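Local coordinates for protein diaminobutyrate-pyruvate transaminase and L-2,4-diaminobutyrate decarboxylase (Vibrio parahaemolyticus, PDB 2QMA) that probably decarboxylates L-2,4-diaminobutyrate with pyridoxal 5'-phosphate through the C-terminal domain described here, the full-length protein also being assigned a transaminase activity, at residues N147-K152 against C333-V338; D66-V71 against A88-K93; L404-M409 against F470-P475; Q251-A254 against I258-A261; V116-M121 against V380-Q385. All coordinates share one frame; numbering follows the deposited sequence. Where two conformers were deposited one is given.

Interaction 1 of 5, residues N147-K152 against C333-V338; sequences NWLCDK and CGALLV
Helix 147-152 runs over strand 334-338 with its axis 9.5 Å from that of the strand and the two directions 60° apart, and the backbones come nearest where the CA of Cys150 lies 7.0 Å from the CA of Leu337. Leu337 does most of the filling on the strand side. Its CD1 and CD2 straddle the root of Leu149, each methyl lying 4.1 Å from Leu149 CB. CD2 also reaches the next residue of the helix, 4.2 Å from Cys150 SG, so one branch of the leucine serves two neighbouring turn positions. Leu149 carries its CG anti to the carbonyl carbon (chi1 -76°), and its CD1 ends 4.4 Å from Ala335 CB, a looser touch. This is how a helix lies on the central mixed sheet of a fold-type I pyridoxal phosphate enzyme: strand 334-338 runs antiparallel to both of its neighbours, and alternate residues face opposite layers. Ala335 and Leu337 look toward helix 136-152, whereas Leu336 packs on Met173 and Leu177 of helix 167-187. Phe323 adds to the apolar packing beside Leu149. On a different side of the helix, the CG of Lys152 rides 3.8 Å above the ring of Trp148, over its centre. Both polar ends there, Trp148 NE1 and Lys152 NZ, meet OD1 of Asp74 of the second subunit, by a hydrogen bond and a salt bridge.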
# COMPACT_ATOMS: atom_id res chain seq x y z
N ASN A 147 -11.66 -7.82 14.01
CA ASN A 147 -12.64 -8.60 14.78
C ASN A 147 -14.04 -8.03 14.61
O ASN A 147 -15.01 -8.78 14.43
CB ASN A 147 -12.27 -8.61 16.28
CG ASN A 147 -11.02 -9.43 16.58
OD1 ASN A 147 -10.49 -9.32 17.68
ND2 ASN A 147 -10.57 -10.26 15.64
N TRP A 148 -14.13 -6.70 14.65
CA TRP A 148 -15.40 -5.99 14.47
C TRP A 148 -15.97 -6.32 13.07
O TRP A 148 -17.16 -6.64 12.91
CB TRP A 148 -15.17 -4.47 14.64
CG TRP A 148 -16.37 -3.59 14.50
CD1 TRP A 148 -17.34 -3.38 15.43
CD2 TRP A 148 -16.73 -2.82 13.34
NE1 TRP A 148 -18.29 -2.54 14.93
CE2 TRP A 148 -17.96 -2.18 13.64
CE3 TRP A 148 -16.17 -2.65 12.05
CZ2 TRP A 148 -18.61 -1.32 12.74
CZ3 TRP A 148 -16.82 -1.83 11.13
CH2 TRP A 148 -18.03 -1.16 11.48
N LEU A 149 -15.12 -6.26 12.06
CA LEU A 149 -15.55 -6.51 10.68
C LEU A 149 -16.10 -7.93 10.55
O LEU A 149 -17.14 -8.15 9.94
CB LEU A 149 -14.34 -6.37 9.73
CG LEU A 149 -13.91 -4.93 9.45
CD1 LEU A 149 -12.57 -4.95 8.67
CD2 LEU A 149 -15.06 -4.21 8.70
N CYS A 150 -15.39 -8.87 11.12
CA CYS A 150 -15.81 -10.29 11.08
C CYS A 150 -17.22 -10.45 11.67
O CYS A 150 -18.03 -11.17 11.12
CB CYS A 150 -14.78 -11.16 11.81
SG CYS A 150 -13.24 -11.35 10.81
N ASP A 151 -17.51 -9.74 12.76
CA ASP A 151 -18.88 -9.64 13.32
C ASP A 151 -19.94 -9.10 12.35
O ASP A 151 -21.03 -9.70 12.15
CB ASP A 151 -18.84 -8.89 14.66
CG ASP A 151 -19.79 -7.63 14.73
OD1 ASP A 151 -19.19 -6.50 14.80
OD2 ASP A 151 -21.08 -7.79 14.79
N LYS A 152 -19.58 -7.99 11.71
CA LYS A 152 -20.49 -7.28 10.84
C LYS A 152 -20.90 -8.15 9.66
O LYS A 152 -22.06 -8.10 9.23
CB LYS A 152 -19.89 -5.95 10.38
CG LYS A 152 -19.82 -4.88 11.47
CD LYS A 152 -21.25 -4.62 12.04
CE LYS A 152 -21.25 -3.60 13.13
NZ LYS A 152 -22.62 -3.41 13.73
N CYS A 333 -7.04 1.69 2.14
CA CYS A 333 -7.73 1.18 3.31
C CYS A 333 -8.58 0.04 2.77
O CYS A 333 -9.66 0.29 2.22
CB CYS A 333 -8.58 2.27 3.96
SG CYS A 333 -9.12 1.92 5.66
N GLY A 334 -8.08 -1.18 2.87
CA GLY A 334 -8.89 -2.36 2.48
C GLY A 334 -8.56 -3.51 3.40
O GLY A 334 -7.62 -3.43 4.17
N ALA A 335 -9.32 -4.60 3.35
CA ALA A 335 -8.95 -5.79 4.17
C ALA A 335 -9.41 -7.02 3.42
O ALA A 335 -10.27 -6.94 2.55
CB ALA A 335 -9.63 -5.77 5.50
N LEU A 336 -8.85 -8.14 3.81
CA LEU A 336 -9.31 -9.41 3.37
C LEU A 336 -9.73 -10.19 4.58
O LEU A 336 -8.92 -10.41 5.50
CB LEU A 336 -8.18 -10.15 2.69
CG LEU A 336 -8.68 -11.52 2.17
CD1 LEU A 336 -9.44 -11.35 0.81
CD2 LEU A 336 -7.53 -12.48 2.09
N LEU A 337 -10.98 -10.65 4.58
CA LEU A 337 -11.49 -11.47 5.68
C LEU A 337 -11.56 -12.91 5.23
O LEU A 337 -11.82 -13.22 4.03
CB LEU A 337 -12.89 -11.01 6.12
CG LEU A 337 -13.04 -9.49 6.37
CD1 LEU A 337 -14.50 -9.22 6.72
CD2 LEU A 337 -12.08 -9.00 7.50
N VAL A 338 -11.32 -13.80 6.17
CA VAL A 338 -11.48 -15.22 5.92
C VAL A 338 -12.35 -15.88 6.99
O VAL A 338 -12.31 -15.49 8.17
CB VAL A 338 -10.10 -16.03 5.76
CG1 VAL A 338 -9.25 -15.47 4.55
CG2 VAL A 338 -9.33 -16.12 7.08

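Interaction 2 of 5, residues D66-V71 against A88-K93; sequences DAINAV and AELVAK
Leu90 pushes from helix 80-92 against Ala67 and Ile68 of helix 61-69 and against Val71 a little further along the chain, and everything tight in this contact involves its two methyls. CD1 sits 3.7 Å from Ala67 CB. CD2 goes the other way, into the notch between Ile68 CG1 at 3.8 Å and Val71 CG2 at 4.0 Å. CG lies anti to the backbone N (chi1 178°), which points the methyls at segment 66-71; the CA atoms of Ile68 and Leu90, the nearest across the contact, are 7.6 Å apart. Ile68 answers with the middle of its longer branch, CG1, while Val71 slides past in the opposite direction. The two helices follow one another in the N-terminal helical region, which in this group of decarboxylases lies against the partner subunit, as in DOPA decarboxylase. That holds here too: Ile68 packs on Tyr140 of the second subunit, and Lys144 NZ of that subunit donates hydrogen bonds to the carbonyl oxygens of both Asn69 and Val71. Helix 80-92 widens into a pi-type turn in its last residues, where Lys93 N bonds to Ala88 O at 3.0 Å. The solvent side lies past Ala67, which is only partly covered, and Glu89 and Lys93 stand exposed, joined by no more than a long salt bridge of 3.9 Å between Lys93 NZ and Glu89 OE2.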
# COMPACT_ATOMS: atom_id res chain seq x y z
N ASP A 66 4.49 20.19 -18.09
CA ASP A 66 5.73 20.93 -18.34
C ASP A 66 6.19 21.61 -17.05
O ASP A 66 7.37 21.52 -16.70
CB ASP A 66 5.56 21.98 -19.45
CG ASP A 66 5.57 21.37 -20.87
OD1 ASP A 66 5.93 20.18 -21.04
OD2 ASP A 66 5.20 22.11 -21.83
N ALA A 67 5.24 22.25 -16.36
CA ALA A 67 5.52 22.99 -15.12
C ALA A 67 6.03 22.07 -14.02
O ALA A 67 7.01 22.39 -13.33
CB ALA A 67 4.27 23.74 -14.64
N ILE A 68 5.38 20.92 -13.87
CA ILE A 68 5.85 19.88 -12.96
C ILE A 68 7.26 19.35 -13.30
O ILE A 68 8.11 19.25 -12.42
CB ILE A 68 4.79 18.73 -12.82
CG1 ILE A 68 3.65 19.25 -11.96
CG2 ILE A 68 5.40 17.46 -12.16
CD1 ILE A 68 2.33 18.54 -12.19
N ASN A 69 7.51 19.05 -14.57
CA ASN A 69 8.84 18.57 -15.00
C ASN A 69 9.97 19.58 -14.79
O ASN A 69 11.14 19.20 -14.60
CB ASN A 69 8.81 18.14 -16.46
CG ASN A 69 8.16 16.77 -16.67
OD1 ASN A 69 7.77 16.45 -17.78
ND2 ASN A 69 8.07 15.94 -15.61
N ALA A 70 9.61 20.86 -14.83
CA ALA A 70 10.58 21.94 -14.69
C ALA A 70 11.02 22.11 -13.23
O ALA A 70 12.00 22.77 -12.96
CB ALA A 70 10.01 23.28 -15.25
N VAL A 71 10.30 21.50 -12.29
CA VAL A 71 10.65 21.65 -10.87
C VAL A 71 12.06 21.13 -10.52
O VAL A 71 12.43 20.05 -10.92
CB VAL A 71 9.55 21.08 -9.96
CG1 VAL A 71 9.97 21.08 -8.49
CG2 VAL A 71 8.22 21.86 -10.17
N ALA A 88 0.91 23.52 -3.11
CA ALA A 88 -0.49 23.92 -3.08
C ALA A 88 -0.85 24.58 -4.42
O ALA A 88 -1.86 24.28 -5.04
CB ALA A 88 -0.78 24.86 -1.90
N GLU A 89 0.03 25.46 -4.87
CA GLU A 89 -0.20 26.24 -6.07
C GLU A 89 -0.23 25.43 -7.35
O GLU A 89 -1.08 25.65 -8.20
CB GLU A 89 0.82 27.37 -6.18
CG GLU A 89 0.61 28.25 -7.43
CD GLU A 89 -0.62 29.17 -7.36
OE1 GLU A 89 -1.21 29.38 -6.27
OE2 GLU A 89 -1.00 29.70 -8.43
N LEU A 90 0.72 24.52 -7.50
CA LEU A 90 0.89 23.80 -8.76
C LEU A 90 0.19 22.43 -8.76
O LEU A 90 -0.47 22.03 -9.73
CB LEU A 90 2.40 23.67 -9.08
CG LEU A 90 2.80 22.90 -10.34
CD1 LEU A 90 2.26 23.64 -11.58
CD2 LEU A 90 4.34 22.67 -10.39
N VAL A 91 0.33 21.72 -7.66
CA VAL A 91 -0.13 20.34 -7.60
C VAL A 91 -1.62 20.31 -7.14
O VAL A 91 -2.51 19.81 -7.88
CB VAL A 91 0.82 19.50 -6.72
CG1 VAL A 91 0.34 18.01 -6.61
CG2 VAL A 91 2.25 19.56 -7.27
N ALA A 92 -1.88 20.89 -5.97
CA ALA A 92 -3.19 20.80 -5.32
C ALA A 92 -4.24 21.54 -6.14
O ALA A 92 -5.32 21.00 -6.41
CB ALA A 92 -3.14 21.35 -3.88
N LYS A 93 -3.94 22.79 -6.51
CA LYS A 93 -4.87 23.59 -7.31
C LYS A 93 -5.33 22.89 -8.60
O LYS A 93 -6.44 23.15 -9.08
CB LYS A 93 -4.24 24.96 -7.63
CG LYS A 93 -5.16 25.94 -8.29
CD LYS A 93 -4.50 27.34 -8.40
CE LYS A 93 -5.50 28.38 -8.91
NZ LYS A 93 -4.81 29.61 -9.44

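Interaction 3 of 5, residues L404-M409 against F470-P475; sequences LEVADM and FTILNP
Val406 is the one residue of helix segment 404-409 that meets segment 470-475, and it does so by parting its two methyls between Phe470 and Ile472. Starting at the branch point, CB itself is 4.6 Å from Ile472 CD1. From there CG1, anti to the backbone N (chi1 172°), runs out to the rim of the Phe470 ring. It meets that ring at the edge and in its plane, 3.9 Å from CE2 and equally far from CD2, so the methyl rests against one side of the hexagon and not on a face. The second methyl, CG2, comes only slightly nearer to Ile472 than CB does, 4.4 Å from that CD1, so this side of the valine is loosely packed. The CA atoms of Val406 and Phe470 remain 9.7 Å apart, a gap crossed by side chains alone. Such packing belongs to the C-terminal small domain, in which helix 389-411 and helix 479-495 supply side chains to the core beside a four-stranded antiparallel sheet. Phe482 of helix 479-495 touches Val406, and Leu485 touches Phe470, while Phe429 on the adjoining strand 426-431 makes an edge-to-face pair with the Phe470 ring. Ile472 lies just past the end of strand 465-471, yet its backbone is still tied to Ser425, and its side chain also packs on Leu399 and Thr403 from earlier turns of the helix that carries Val406.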
# COMPACT_ATOMS: atom_id res chain seq x y z
N LEU A 404 -32.06 5.91 -7.85
CA LEU A 404 -33.30 5.58 -8.53
C LEU A 404 -33.98 6.86 -9.02
O LEU A 404 -34.56 6.93 -10.12
CB LEU A 404 -34.23 4.78 -7.61
CG LEU A 404 -33.62 3.43 -7.20
CD1 LEU A 404 -34.45 2.77 -6.12
CD2 LEU A 404 -33.46 2.50 -8.41
N GLU A 405 -33.88 7.89 -8.18
CA GLU A 405 -34.45 9.20 -8.53
C GLU A 405 -33.77 9.86 -9.73
O GLU A 405 -34.45 10.46 -10.58
CB GLU A 405 -34.38 10.11 -7.31
CG GLU A 405 -35.40 9.74 -6.23
CD GLU A 405 -35.29 10.64 -5.01
OE1 GLU A 405 -34.35 11.47 -4.91
OE2 GLU A 405 -36.17 10.51 -4.14
N VAL A 406 -32.44 9.77 -9.79
CA VAL A 406 -31.65 10.27 -10.92
C VAL A 406 -31.95 9.49 -12.20
O VAL A 406 -32.15 10.09 -13.24
CB VAL A 406 -30.14 10.32 -10.61
CG1 VAL A 406 -29.27 10.67 -11.89
CG2 VAL A 406 -29.89 11.30 -9.46
N ALA A 407 -32.01 8.16 -12.10
CA ALA A 407 -32.44 7.33 -13.24
C ALA A 407 -33.79 7.81 -13.75
O ALA A 407 -33.94 8.02 -14.95
CB ALA A 407 -32.46 5.84 -12.91
N ASP A 408 -34.75 8.06 -12.85
CA ASP A 408 -36.08 8.57 -13.25
C ASP A 408 -36.00 9.92 -13.95
O ASP A 408 -36.71 10.17 -14.92
CB ASP A 408 -37.01 8.69 -12.04
CG ASP A 408 -37.61 7.36 -11.64
OD1 ASP A 408 -37.60 6.42 -12.48
OD2 ASP A 408 -38.08 7.25 -10.49
N MSE A 409 -35.15 10.80 -13.43
CA MSE A 409 -34.98 12.12 -13.99
C MSE A 409 -34.44 12.02 -15.43
O MSE A 409 -34.88 12.77 -16.31
CB MSE A 409 -34.04 12.92 -13.08
CG MSE A 409 -33.79 14.37 -13.46
SE MSE A 409 -32.22 14.97 -12.42
CE MSE A 409 -32.83 14.33 -10.71
N PHE A 470 -22.41 7.89 -14.09
CA PHE A 470 -22.32 8.51 -12.78
C PHE A 470 -22.06 7.34 -11.81
O PHE A 470 -22.81 6.34 -11.79
CB PHE A 470 -23.66 9.14 -12.33
CG PHE A 470 -24.16 10.34 -13.13
CD1 PHE A 470 -23.33 11.11 -13.95
CD2 PHE A 470 -25.49 10.74 -12.98
CE1 PHE A 470 -23.86 12.26 -14.65
CE2 PHE A 470 -26.01 11.87 -13.64
CZ PHE A 470 -25.20 12.61 -14.49
N THR A 471 -21.05 7.51 -10.97
CA THR A 471 -20.88 6.73 -9.75
C THR A 471 -21.17 7.64 -8.57
O THR A 471 -20.33 8.49 -8.17
CB THR A 471 -19.47 6.13 -9.70
OG1 THR A 471 -19.30 5.32 -10.87
CG2 THR A 471 -19.30 5.22 -8.46
N ILE A 472 -22.40 7.56 -8.07
CA ILE A 472 -22.82 8.45 -6.99
C ILE A 472 -22.29 7.98 -5.63
O ILE A 472 -22.65 6.90 -5.12
CB ILE A 472 -24.36 8.61 -6.92
CG1 ILE A 472 -24.94 8.93 -8.31
CG2 ILE A 472 -24.72 9.70 -5.86
CD1 ILE A 472 -26.47 8.64 -8.45
N LEU A 473 -21.41 8.78 -5.04
CA LEU A 473 -20.83 8.40 -3.75
C LEU A 473 -21.09 9.41 -2.69
O LEU A 473 -21.39 9.06 -1.56
CB LEU A 473 -19.33 8.14 -3.84
CG LEU A 473 -18.78 6.95 -4.64
CD1 LEU A 473 -17.24 6.86 -4.53
CD2 LEU A 473 -19.46 5.61 -4.26
N ASN A 474 -20.94 10.68 -3.04
CA ASN A 474 -21.13 11.76 -2.07
C ASN A 474 -22.59 11.73 -1.57
O ASN A 474 -23.52 11.82 -2.38
CB ASN A 474 -20.78 13.09 -2.73
CG ASN A 474 -20.80 14.26 -1.77
OD1 ASN A 474 -21.45 14.22 -0.71
ND2 ASN A 474 -20.09 15.32 -2.14
N PRO A 475 -22.80 11.56 -0.24
CA PRO A 475 -24.17 11.44 0.28
C PRO A 475 -24.84 12.80 0.48
O PRO A 475 -25.97 12.87 0.99
CB PRO A 475 -23.97 10.66 1.59
CG PRO A 475 -22.61 11.14 2.10
CD PRO A 475 -21.79 11.46 0.84

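Interaction 4 of 5, residues Q251-A254 against I258-A261; sequences QAKA and IPFA
Lys253 NZ is hydrogen-bonded to ND1 of His287, and on the way to that partner the first carbons of the lysine chain pass against the CD-CG side of the Pro259 ring. The closest approach is at CG, 3.5 Å from Pro259 CD, tighter than usual van der Waals contact between carbons. The same CG lies 3.9 Å from Pro259 CG, and one carbon further on, Lys253 CD is 4.2 Å from Pro259 CD. Two torsions set this course: CG leaves beside the backbone N, anti to the carbonyl carbon (chi1 -62°), and a bend at chi3 (-85°) then leads the amino group away from the proline toward His287. Ala252 takes the neighbouring part of the proline, its CB 3.8 Å from Pro259 CG. The pyrrolidine is thus met by a methyl and by a lysine methylene from consecutive residues of one helix. Met289 touches Pro259 as well, from the loop ahead of strand 290-295. Being a proline, residue 259 offers no N-H, and sheet bonding passes through its neighbours: Ile258 and Phe260 both pair with Arg204, and Phe260 also with Trp290. Phe260 serves the opposite layer, its side chain packing on Ala178 and Ile182 of helix 167-187. A short turn separates the two segments, leaving the CA atoms of Lys253 and Ile258 5.9 Å apart. Here helix 245-254 folds back onto strand 258-265, the closing half of a beta-alpha-beta crossover that leaves strand 229-232, passes strand 203-208 and re-enters the parallel part of the central sheet.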
# COMPACT_ATOMS: atom_id res chain seq x y z
N GLN A 251 -19.49 -29.58 -16.82
CA GLN A 251 -18.82 -29.84 -18.10
C GLN A 251 -17.31 -29.67 -18.01
O GLN A 251 -16.54 -30.43 -18.64
CB GLN A 251 -19.40 -28.92 -19.18
CG GLN A 251 -19.22 -29.44 -20.61
CD GLN A 251 -17.93 -28.99 -21.25
OE1 GLN A 251 -17.41 -27.91 -20.95
NE2 GLN A 251 -17.39 -29.81 -22.17
N ALA A 252 -16.87 -28.63 -17.29
CA ALA A 252 -15.43 -28.42 -17.05
C ALA A 252 -14.87 -29.65 -16.39
O ALA A 252 -13.84 -30.18 -16.83
CB ALA A 252 -15.20 -27.22 -16.16
N LYS A 253 -15.53 -30.12 -15.33
CA LYS A 253 -15.02 -31.33 -14.64
C LYS A 253 -15.04 -32.58 -15.52
O LYS A 253 -14.14 -33.44 -15.45
CB LYS A 253 -15.79 -31.56 -13.35
CG LYS A 253 -15.63 -30.41 -12.34
CD LYS A 253 -15.95 -30.87 -10.91
CE LYS A 253 -17.42 -30.79 -10.63
NZ LYS A 253 -17.91 -31.51 -9.39
N ALA A 254 -16.08 -32.67 -16.35
CA ALA A 254 -16.20 -33.77 -17.32
C ALA A 254 -15.05 -33.79 -18.36
O ALA A 254 -14.61 -34.87 -18.79
CB ALA A 254 -17.56 -33.73 -17.99
N ILE A 258 -10.43 -28.63 -13.34
CA ILE A 258 -10.57 -28.62 -11.88
C ILE A 258 -11.02 -27.19 -11.46
O ILE A 258 -10.22 -26.35 -11.12
CB ILE A 258 -9.25 -29.08 -11.19
CG1 ILE A 258 -8.80 -30.49 -11.69
CG2 ILE A 258 -9.37 -29.01 -9.64
CD1 ILE A 258 -7.42 -30.93 -11.15
N PRO A 259 -12.34 -26.90 -11.55
CA PRO A 259 -12.83 -25.61 -11.04
C PRO A 259 -12.60 -25.62 -9.51
O PRO A 259 -13.12 -26.50 -8.83
CB PRO A 259 -14.34 -25.63 -11.38
CG PRO A 259 -14.48 -26.72 -12.44
CD PRO A 259 -13.44 -27.74 -12.05
N PHE A 260 -11.78 -24.71 -8.99
CA PHE A 260 -11.43 -24.75 -7.56
C PHE A 260 -11.85 -23.49 -6.81
O PHE A 260 -11.84 -23.46 -5.57
CB PHE A 260 -9.90 -24.93 -7.39
CG PHE A 260 -9.08 -23.70 -7.72
CD1 PHE A 260 -8.68 -22.82 -6.71
CD2 PHE A 260 -8.71 -23.42 -9.02
CE1 PHE A 260 -7.88 -21.68 -7.00
CE2 PHE A 260 -7.96 -22.30 -9.34
CZ PHE A 260 -7.52 -21.42 -8.32
N ALA A 261 -12.17 -22.43 -7.56
CA ALA A 261 -12.60 -21.21 -6.92
C ALA A 261 -13.64 -20.49 -7.75
O ALA A 261 -13.61 -20.55 -8.99
CB ALA A 261 -11.40 -20.22 -6.71

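Interaction 5 of 5, residues V116-M121 against V380-Q385; sequences VAAEAM and VFMTMQ
Helix 113-125 and helix 377-386 form an inclined, roughly antiparallel pair at the subunit boundary, and the selenomethionine Met382 fills the groove between them. The segment axes come within 9.3 Å at an angle of 140°, and the closest CA atoms, those of Ala118 and Met382, are 6.9 Å apart. Ala117 and Ala118 present only methyls, consistent with the close approach. The selenium of Met382 settles onto Ala118, 3.8 Å from its CB and as far from its CA. A bend at chi3 (47°) then swings the terminal CE round to Ala117, where it stops 4.4 Å from CB. Met121, likewise a selenomethionine, brings its SE to 3.9 Å from that of Met382, the two chains lying aslant. Because Met121 was modelled in two conformers, this selenium pair is less certain than the alanine contacts. On the second helix, Gln385 curls back over its previous turn: NE2 donates to Phe381 O from above the carbonyl plane, at 3.2 Å, and lies over the rim of one face of the Phe381 ring. Both selenomethionine side chains continue into the dimer contact, Met382 packing on Ile84 and Met121 on Val87 of the second subunit. Buried Glu119 is gripped by Arg374 and Lys379 of its own chain and by Arg374 of the second subunit, an ionic cluster at the helix-lined dimer interface of this fold-type I enzyme.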
# COMPACT_ATOMS: atom_id res chain seq x y z
N VAL A 116 -9.37 11.58 7.29
CA VAL A 116 -8.35 12.62 7.09
C VAL A 116 -7.60 12.95 8.42
O VAL A 116 -6.38 13.05 8.43
CB VAL A 116 -8.95 13.86 6.38
CG1 VAL A 116 -7.89 14.99 6.19
CG2 VAL A 116 -9.53 13.47 5.05
N ALA A 117 -8.32 13.09 9.52
CA ALA A 117 -7.69 13.33 10.83
C ALA A 117 -6.79 12.14 11.14
O ALA A 117 -5.66 12.33 11.57
CB ALA A 117 -8.73 13.50 11.94
N ALA A 118 -7.30 10.92 10.94
CA ALA A 118 -6.51 9.70 11.21
C ALA A 118 -5.17 9.71 10.45
O ALA A 118 -4.13 9.31 11.00
CB ALA A 118 -7.33 8.42 10.88
N GLU A 119 -5.16 10.18 9.20
CA GLU A 119 -3.93 10.18 8.42
C GLU A 119 -2.87 11.05 9.07
O GLU A 119 -1.69 10.72 8.97
CB GLU A 119 -4.16 10.73 7.01
CG GLU A 119 -4.99 9.79 6.12
CD GLU A 119 -4.19 8.64 5.53
OE1 GLU A 119 -3.17 8.27 6.11
OE2 GLU A 119 -4.62 8.08 4.49
N ALA A 120 -3.29 12.15 9.68
CA ALA A 120 -2.36 13.05 10.40
C ALA A 120 -1.62 12.33 11.53
O ALA A 120 -0.39 12.49 11.68
CB ALA A 120 -3.10 14.33 10.93
N MSE A 121 -2.36 11.52 12.28
CA MSE A 121 -1.78 10.71 13.34
C MSE A 121 -0.94 9.54 12.80
O MSE A 121 0.13 9.26 13.31
CB MSE A 121 -2.86 10.23 14.31
CG MSE A 121 -3.58 11.39 15.00
SE MSE A 121 -5.12 10.83 16.04
CE MSE A 121 -4.16 9.92 17.47
N VAL A 380 -10.50 3.43 10.04
CA VAL A 380 -11.79 2.79 10.32
C VAL A 380 -12.06 2.88 11.84
O VAL A 380 -13.21 3.09 12.26
CB VAL A 380 -11.84 1.32 9.85
CG1 VAL A 380 -13.24 0.73 10.08
CG2 VAL A 380 -11.44 1.18 8.36
N PHE A 381 -11.03 2.68 12.65
CA PHE A 381 -11.17 2.69 14.11
C PHE A 381 -11.75 4.04 14.54
O PHE A 381 -12.72 4.09 15.32
CB PHE A 381 -9.82 2.37 14.78
CG PHE A 381 -9.83 2.36 16.29
CD1 PHE A 381 -10.34 1.28 16.99
CD2 PHE A 381 -9.22 3.39 17.00
CE1 PHE A 381 -10.28 1.23 18.38
CE2 PHE A 381 -9.16 3.34 18.39
CZ PHE A 381 -9.68 2.27 19.07
N MSE A 382 -11.20 5.13 14.00
CA MSE A 382 -11.70 6.48 14.32
C MSE A 382 -13.06 6.77 13.69
O MSE A 382 -13.96 7.31 14.37
CB MSE A 382 -10.68 7.56 13.93
CG MSE A 382 -9.36 7.35 14.68
SE MSE A 382 -8.08 8.78 14.57
CE MSE A 382 -9.27 10.28 14.96
N THR A 383 -13.23 6.39 12.43
CA THR A 383 -14.49 6.59 11.71
C THR A 383 -15.70 5.95 12.43
O THR A 383 -16.78 6.60 12.56
CB THR A 383 -14.37 6.08 10.26
OG1 THR A 383 -13.66 7.05 9.46
CG2 THR A 383 -15.75 5.83 9.67
N MSE A 384 -15.53 4.72 12.93
CA MSE A 384 -16.65 4.02 13.61
C MSE A 384 -16.99 4.57 15.01
O MSE A 384 -18.11 4.37 15.51
CB MSE A 384 -16.42 2.50 13.65
CG MSE A 384 -16.38 1.87 12.24
SE MSE A 384 -17.81 2.40 11.04
CE MSE A 384 -17.01 3.87 10.17
N GLN A 385 -16.02 5.21 15.64
CA GLN A 385 -16.26 5.91 16.90
C GLN A 385 -17.00 7.23 16.74
O GLN A 385 -17.75 7.65 17.65
CB GLN A 385 -14.96 6.17 17.64
CG GLN A 385 -14.31 4.94 18.23
CD GLN A 385 -13.01 5.34 18.88
OE1 GLN A 385 -13.00 5.98 19.93
NE2 GLN A 385 -11.89 5.04 18.21

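Overall arrangement
Interactions 1 and 5 form the connected part of the set: their centres are about 17 Å apart, and they touch where Trp148 CH2 lies 3.5 Å from Met384 CG and Cys333 SG lies 3.6 Å from Val380 CG2. Interaction 4 reaches the same central sheet as interaction 1, about 30 Å away between centres, and is nested in the chain loop that interaction 1 closes. Interaction 2 sits on the opposite side of the chain's centre from interaction 4, with about 53 Å between centres. Interactions 1, 2 and 5 all meet the second subunit, while interaction 3 belongs to the small domain. All five lie away from Lys325, the predicted cofactor lysine, which is unmodified here.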